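Local coordinates for ribosome-inactivating protein (Lychnis chalcedonica, PDB 2G5X) that belongs to the plant ribosome-inactivating protein family and folds as a single chain in which a mixed beta-sheet packs against several helices, at residues N57-A62 and A158-I163; V71-R76 and K150-K155. All blocks are in the same frame, centred on the assembly; numbering follows the deposited sequence.

Interaction 1 (N57-A62 and A158-I163); sequences NTITLA and AKFALI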
loop_
_atom_site.group_PDB
_atom_site.type_symbol
_atom_site.label_atom_id
_atom_site.label_comp_id
_atom_site.label_asym_id
_atom_site.label_seq_id
_atom_site.Cartn_x
_atom_site.Cartn_y
_atom_site.Cartn_z
ATOM N N ASN A 57 3.104 11.015 -15.045
ATOM C CA ASN A 57 2.793 9.608 -15.300
ATOM C C ASN A 57 2.054 9.080 -14.071
ATOM O O ASN A 57 2.359 9.464 -12.939
ATOM C CB ASN A 57 4.066 8.783 -15.534
ATOM C CG ASN A 57 4.755 9.118 -16.852
ATOM O OD1 ASN A 57 4.150 9.698 -17.759
ATOM N ND2 ASN A 57 6.021 8.737 -16.968
ATOM N N THR A 58 1.098 8.184 -14.294
ATOM C CA THR A 58 0.294 7.648 -13.204
ATOM C C THR A 58 0.209 6.126 -13.152
ATOM O O THR A 58 0.047 5.468 -14.179
ATOM C CB THR A 58 -1.155 8.196 -13.289
ATOM O OG1 THR A 58 -1.128 9.629 -13.228
ATOM C CG2 THR A 58 -2.010 7.661 -12.149
ATOM N N ILE A 59 0.339 5.582 -11.945
ATOM C CA ILE A 59 0.200 4.148 -11.708
ATOM C C ILE A 59 -0.905 4.010 -10.664
ATOM O O ILE A 59 -0.881 4.691 -9.637
ATOM C CB ILE A 59 1.497 3.506 -11.162
ATOM C CG1 ILE A 59 2.541 3.415 -12.277
ATOM C CG2 ILE A 59 1.196 2.110 -10.609
ATOM C CD1 ILE A 59 3.856 2.776 -11.848
ATOM N N THR A 60 -1.881 3.150 -10.936
ATOM C CA THR A 60 -2.995 2.947 -10.011
ATOM C C THR A 60 -2.856 1.619 -9.269
ATOM O O THR A 60 -2.832 0.557 -9.885
ATOM C CB THR A 60 -4.351 2.969 -10.765
ATOM O OG1 THR A 60 -4.478 4.208 -11.478
ATOM C CG2 THR A 60 -5.517 2.831 -9.786
ATOM N N LEU A 61 -2.756 1.691 -7.943
ATOM C CA LEU A 61 -2.623 0.502 -7.105
ATOM C C LEU A 61 -3.994 -0.023 -6.696
ATOM O O LEU A 61 -4.924 0.756 -6.497
ATOM C CB LEU A 61 -1.842 0.834 -5.830
ATOM C CG LEU A 61 -0.457 1.471 -5.949
ATOM C CD1 LEU A 61 0.068 1.812 -4.555
ATOM C CD2 LEU A 61 0.484 0.516 -6.653
ATOM N N ALA A 62 -4.111 -1.341 -6.548
ATOM C CA ALA A 62 -5.373 -1.953 -6.136
ATOM C C ALA A 62 -5.180 -2.743 -4.844
ATOM O O ALA A 62 -4.378 -3.675 -4.796
ATOM C CB ALA A 62 -5.904 -2.869 -7.234
ATOM N N ALA A 158 8.909 -5.985 -7.890
ATOM C CA ALA A 158 8.937 -6.293 -6.459
ATOM C C ALA A 158 9.384 -5.111 -5.599
ATOM O O ALA A 158 8.818 -4.863 -4.534
ATOM C CB ALA A 158 9.845 -7.494 -6.202
ATOM N N LYS A 159 10.401 -4.387 -6.057
ATOM C CA LYS A 159 10.912 -3.243 -5.311
ATOM C C LYS A 159 9.867 -2.137 -5.240
ATOM O O LYS A 159 9.630 -1.563 -4.176
ATOM C CB LYS A 159 12.191 -2.722 -5.967
ATOM C CG LYS A 159 13.393 -3.623 -5.785
ATOM C CD LYS A 159 14.678 -2.822 -5.921
ATOM C CE LYS A 159 14.640 -1.553 -5.094
ATOM N NZ LYS A 159 16.013 -0.991 -4.946
ATOM N N PHE A 160 9.241 -1.848 -6.378
ATOM C CA PHE A 160 8.204 -0.824 -6.449
ATOM C C PHE A 160 7.050 -1.186 -5.511
ATOM O O PHE A 160 6.527 -0.335 -4.792
ATOM C CB PHE A 160 7.686 -0.701 -7.890
ATOM C CG PHE A 160 6.435 0.125 -8.017
ATOM C CD1 PHE A 160 6.454 1.486 -7.745
ATOM C CD2 PHE A 160 5.230 -0.467 -8.387
ATOM C CE1 PHE A 160 5.291 2.251 -7.837
ATOM C CE2 PHE A 160 4.059 0.291 -8.481
ATOM C CZ PHE A 160 4.092 1.651 -8.205
ATOM N N ALA A 161 6.659 -2.455 -5.520
ATOM C CA ALA A 161 5.564 -2.925 -4.673
ATOM C C ALA A 161 5.872 -2.815 -3.177
ATOM O O ALA A 161 5.038 -2.364 -2.398
ATOM C CB ALA A 161 5.222 -4.371 -5.025
ATOM N N LEU A 162 7.070 -3.229 -2.776
ATOM C CA LEU A 162 7.449 -3.171 -1.367
ATOM C C LEU A 162 7.505 -1.745 -0.830
ATOM O O LEU A 162 7.066 -1.484 0.289
ATOM C CB LEU A 162 8.796 -3.865 -1.154
ATOM C CG LEU A 162 8.755 -5.393 -1.174
ATOM C CD1 LEU A 162 10.171 -5.947 -1.202
ATOM C CD2 LEU A 162 8.000 -5.900 0.049
ATOM N N ILE A 163 8.039 -0.821 -1.624
ATOM C CA ILE A 163 8.117 0.566 -1.187
ATOM C C ILE A 163 6.701 1.126 -1.052
ATOM O O ILE A 163 6.391 1.836 -0.090
ATOM C CB ILE A 163 8.925 1.431 -2.181
ATOM C CG1 ILE A 163 10.380 0.949 -2.230
ATOM C CG2 ILE A 163 8.878 2.892 -1.750
ATOM C CD1 ILE A 163 11.221 1.630 -3.313
#

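Interaction 2 (V71-R76 and K150-K155); sequences VGFQDR and KVFTGK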
loop_
_atom_site.group_PDB
_atom_site.type_symbol
_atom_site.label_atom_id
_atom_site.label_comp_id
_atom_site.label_asym_id
_atom_site.label_seq_id
_atom_site.Cartn_x
_atom_site.Cartn_y
_atom_site.Cartn_z
ATOM N N VAL A 71 -2.870 -6.231 -4.506
ATOM C CA VAL A 71 -3.027 -7.331 -5.458
ATOM C C VAL A 71 -2.495 -7.061 -6.867
ATOM O O VAL A 71 -2.405 -7.983 -7.679
ATOM C CB VAL A 71 -4.513 -7.765 -5.578
ATOM C CG1 VAL A 71 -5.052 -8.175 -4.204
ATOM C CG2 VAL A 71 -5.348 -6.632 -6.167
ATOM N N GLY A 72 -2.138 -5.813 -7.156
ATOM C CA GLY A 72 -1.623 -5.481 -8.476
ATOM C C GLY A 72 -1.688 -3.994 -8.772
ATOM O O GLY A 72 -1.985 -3.196 -7.880
ATOM N N PHE A 73 -1.418 -3.616 -10.020
ATOM C CA PHE A 73 -1.453 -2.210 -10.417
ATOM C C PHE A 73 -1.734 -2.022 -11.911
ATOM O O PHE A 73 -1.612 -2.956 -12.705
ATOM C CB PHE A 73 -0.129 -1.519 -10.066
ATOM C CG PHE A 73 1.052 -2.020 -10.856
ATOM C CD1 PHE A 73 1.800 -3.103 -10.406
ATOM C CD2 PHE A 73 1.401 -1.421 -12.066
ATOM C CE1 PHE A 73 2.879 -3.584 -11.147
ATOM C CE2 PHE A 73 2.477 -1.893 -12.817
ATOM C CZ PHE A 73 3.219 -2.977 -12.356
ATOM N N GLN A 74 -2.103 -0.798 -12.278
ATOM C CA GLN A 74 -2.411 -0.449 -13.663
ATOM C C GLN A 74 -1.509 0.675 -14.181
ATOM O O GLN A 74 -1.324 1.684 -13.504
ATOM C CB GLN A 74 -3.881 -0.011 -13.759
ATOM C CG GLN A 74 -4.254 0.756 -15.020
ATOM C CD GLN A 74 -5.633 1.387 -14.909
ATOM O OE1 GLN A 74 -6.652 0.727 -15.119
ATOM N NE2 GLN A 74 -5.668 2.666 -14.557
ATOM N N ASP A 75 -0.933 0.487 -15.368
ATOM C CA ASP A 75 -0.095 1.515 -15.991
ATOM C C ASP A 75 -0.460 1.571 -17.480
ATOM O O ASP A 75 -1.566 1.172 -17.844
ATOM C CB ASP A 75 1.406 1.228 -15.764
ATOM C CG ASP A 75 1.917 0.025 -16.533
ATOM O OD1 ASP A 75 1.152 -0.933 -16.743
ATOM O OD2 ASP A 75 3.111 0.033 -16.906
ATOM N N ARG A 76 0.429 2.072 -18.338
ATOM C CA ARG A 76 0.114 2.146 -19.771
ATOM C C ARG A 76 1.059 1.344 -20.658
ATOM O O ARG A 76 2.272 1.376 -20.471
ATOM C CB ARG A 76 0.095 3.603 -20.248
ATOM C CG ARG A 76 -1.159 4.366 -19.849
ATOM C CD ARG A 76 -1.201 5.764 -20.454
ATOM N NE ARG A 76 -2.397 6.492 -20.030
ATOM C CZ ARG A 76 -3.592 6.389 -20.604
ATOM N NH1 ARG A 76 -3.774 5.592 -21.648
ATOM N NH2 ARG A 76 -4.617 7.074 -20.114
ATOM N N LYS A 150 7.173 0.063 -19.070
ATOM C CA LYS A 150 8.313 -0.708 -19.555
ATOM C C LYS A 150 8.117 -2.216 -19.465
ATOM O O LYS A 150 7.044 -2.701 -19.099
ATOM C CB LYS A 150 9.565 -0.320 -18.768
ATOM C CG LYS A 150 9.920 1.155 -18.872
ATOM C CD LYS A 150 11.131 1.492 -18.027
ATOM C CE LYS A 150 11.510 2.955 -18.189
ATOM N NZ LYS A 150 12.711 3.304 -17.386
ATOM N N VAL A 151 9.161 -2.951 -19.834
ATOM C CA VAL A 151 9.144 -4.403 -19.749
ATOM C C VAL A 151 9.344 -4.688 -18.263
ATOM O O VAL A 151 10.257 -4.142 -17.641
ATOM C CB VAL A 151 10.304 -5.030 -20.550
ATOM C CG1 VAL A 151 10.410 -6.513 -20.237
ATOM C CG2 VAL A 151 10.080 -4.819 -22.038
ATOM N N PHE A 152 8.486 -5.531 -17.700
ATOM C CA PHE A 152 8.547 -5.863 -16.279
ATOM C C PHE A 152 9.539 -6.969 -15.927
ATOM O O PHE A 152 9.583 -8.007 -16.585
ATOM C CB PHE A 152 7.164 -6.303 -15.785
ATOM C CG PHE A 152 6.098 -5.253 -15.917
ATOM C CD1 PHE A 152 4.776 -5.622 -16.155
ATOM C CD2 PHE A 152 6.401 -3.901 -15.778
ATOM C CE1 PHE A 152 3.774 -4.663 -16.255
ATOM C CE2 PHE A 152 5.405 -2.935 -15.876
ATOM C CZ PHE A 152 4.087 -3.314 -16.115
ATOM N N THR A 153 10.329 -6.738 -14.884
ATOM C CA THR A 153 11.269 -7.738 -14.396
ATOM C C THR A 153 10.842 -7.998 -12.956
ATOM O O THR A 153 10.259 -7.121 -12.312
ATOM C CB THR A 153 12.735 -7.240 -14.393
ATOM O OG1 THR A 153 12.876 -6.161 -13.462
ATOM C CG2 THR A 153 13.148 -6.776 -15.781
ATOM N N GLY A 154 11.112 -9.198 -12.454
ATOM C CA GLY A 154 10.738 -9.516 -11.087
ATOM C C GLY A 154 11.275 -8.510 -10.082
ATOM O O GLY A 154 10.555 -8.073 -9.184
ATOM N N LYS A 155 12.539 -8.127 -10.239
ATOM C CA LYS A 155 13.160 -7.182 -9.320
ATOM C C LYS A 155 12.529 -5.791 -9.319
ATOM O O LYS A 155 12.190 -5.262 -8.258
ATOM C CB LYS A 155 14.657 -7.054 -9.613
ATOM C CG LYS A 155 15.367 -6.117 -8.645
ATOM C CD LYS A 155 16.827 -5.897 -9.014
ATOM C CE LYS A 155 17.450 -4.854 -8.097
ATOM N NZ LYS A 155 18.878 -4.583 -8.424
#

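Interaction 1 (N57-A62 and A158-I163)
Phe160 sends its ring out from helix 154-173 with CG anti to its own backbone N (chi1 168°), and Ile59 answers from strand 58-64 with a first torsion (chi1 -73°) that sets CG1 beside the backbone N and turns CG2 to the other side, anti to that N. The two side chains approach from opposite directions and meet at the far end of the ring. Both methyl ends of Ile59 reach one ring atom: CG2 lies 3.8 Å from Phe160 CZ, and CD1 also comes to 3.8 Å from Phe160 CZ, having been carried forward by an extended second torsion. Both isoleucine carbons come to CZ from one side of the ring plane, with Ile59 CG2 touching Phe160 CE2 as well, at 4.0 Å. Leu61, two residues further along the same strand, adds a single branch from the opposite side of that plane. Its CD2 is 4.0 Å from Phe160 CE2, and it arrives at a slant to the phenylalanine side chain. Being on the same side of the strand, Ile59 and Leu61 both point toward the helix, whereas Thr60 between them turns away and hydrogen-bonds through OG1 to Asn49. Helix 154-173 here packs on the mixed six-stranded sheet of the ribosome-inactivating protein fold, in which strand 58-64 runs antiparallel between strands 45-51 and 69-76. No hydrogen bond crosses between the segments; the backbones stay well apart, with Leu61 CA 9.2 Å from Ala161 CA, and apolar side chains fill the distance. All three residues are buried. Phe144 of helix 137-145 also packs on Ile59, while Leu50 of the adjoining strand 45-51 touches Leu61.

Interaction 2 (V71-R76 and K150-K155)
The rings of Phe73 and Phe152 meet in an offset edge-to-face arrangement, the edge of Phe73 directed at the face of Phe152, with planes at 70° and centroids 5.6 Å apart. The closest approach joins the two far corners, Phe73 CZ to Phe152 CZ at 3.9 Å, because the side chains extend toward each other from opposite directions, one from strand 69-76 and the other from the loop that leads into helix 154-173. Asp75, on the same strand as Phe73, reaches the same outer corner of the Phe152 ring, at its edge. There OD1 lies in the ring plane and OD2 near it, with OD2 3.6 Å from Phe152 CZ and 3.9 Å from Phe152 CE2. The carboxylate and ring planes are inclined by 34°. A first torsion of 70° tucks Asp75 CG between its backbone N and carbonyl carbon, from where the acid points at the loop. Immediately after Phe152, Thr153 is the N-cap of helix 154-173, its OG1 accepting from Asn156 N, so the contact ties the start of that helix to the sheet. The stronger partners of Asp75 lie beyond the two segments: OD1 makes a salt bridge with Arg84 and accepts from Asn86 ND2, while OD2 accepts from Gly149 N. With these donors and the weakly positive ring hydrogens of Phe152 around it, the buried acid is probably kept ionised, and the ring edge would add a modest electrostatic attraction to what is otherwise aromatic packing.

Interactions 1 and 2 bring successive parts of helix 154-173 and its lead-in against two neighbouring antiparallel strands, 58-64 and 69-76, and their centres are about 8 Å apart. The strands join the contacts through backbone hydrogen bonds, Thr60 O to Gln74 N at 2.8 Å and Ala62 O to Val71 N at 3.0 Å. Side chains connect them too: Ile59 CG2 lies 3.8 Å from Phe73 CD2, so the isoleucine of interaction 1 also packs on an aromatic ring of interaction 2. Interaction 1 is the deeper, its centre about 8 Å from that of the chain against about 15 Å for interaction 2, where a carboxylate at a ring edge joins the aromatic packing.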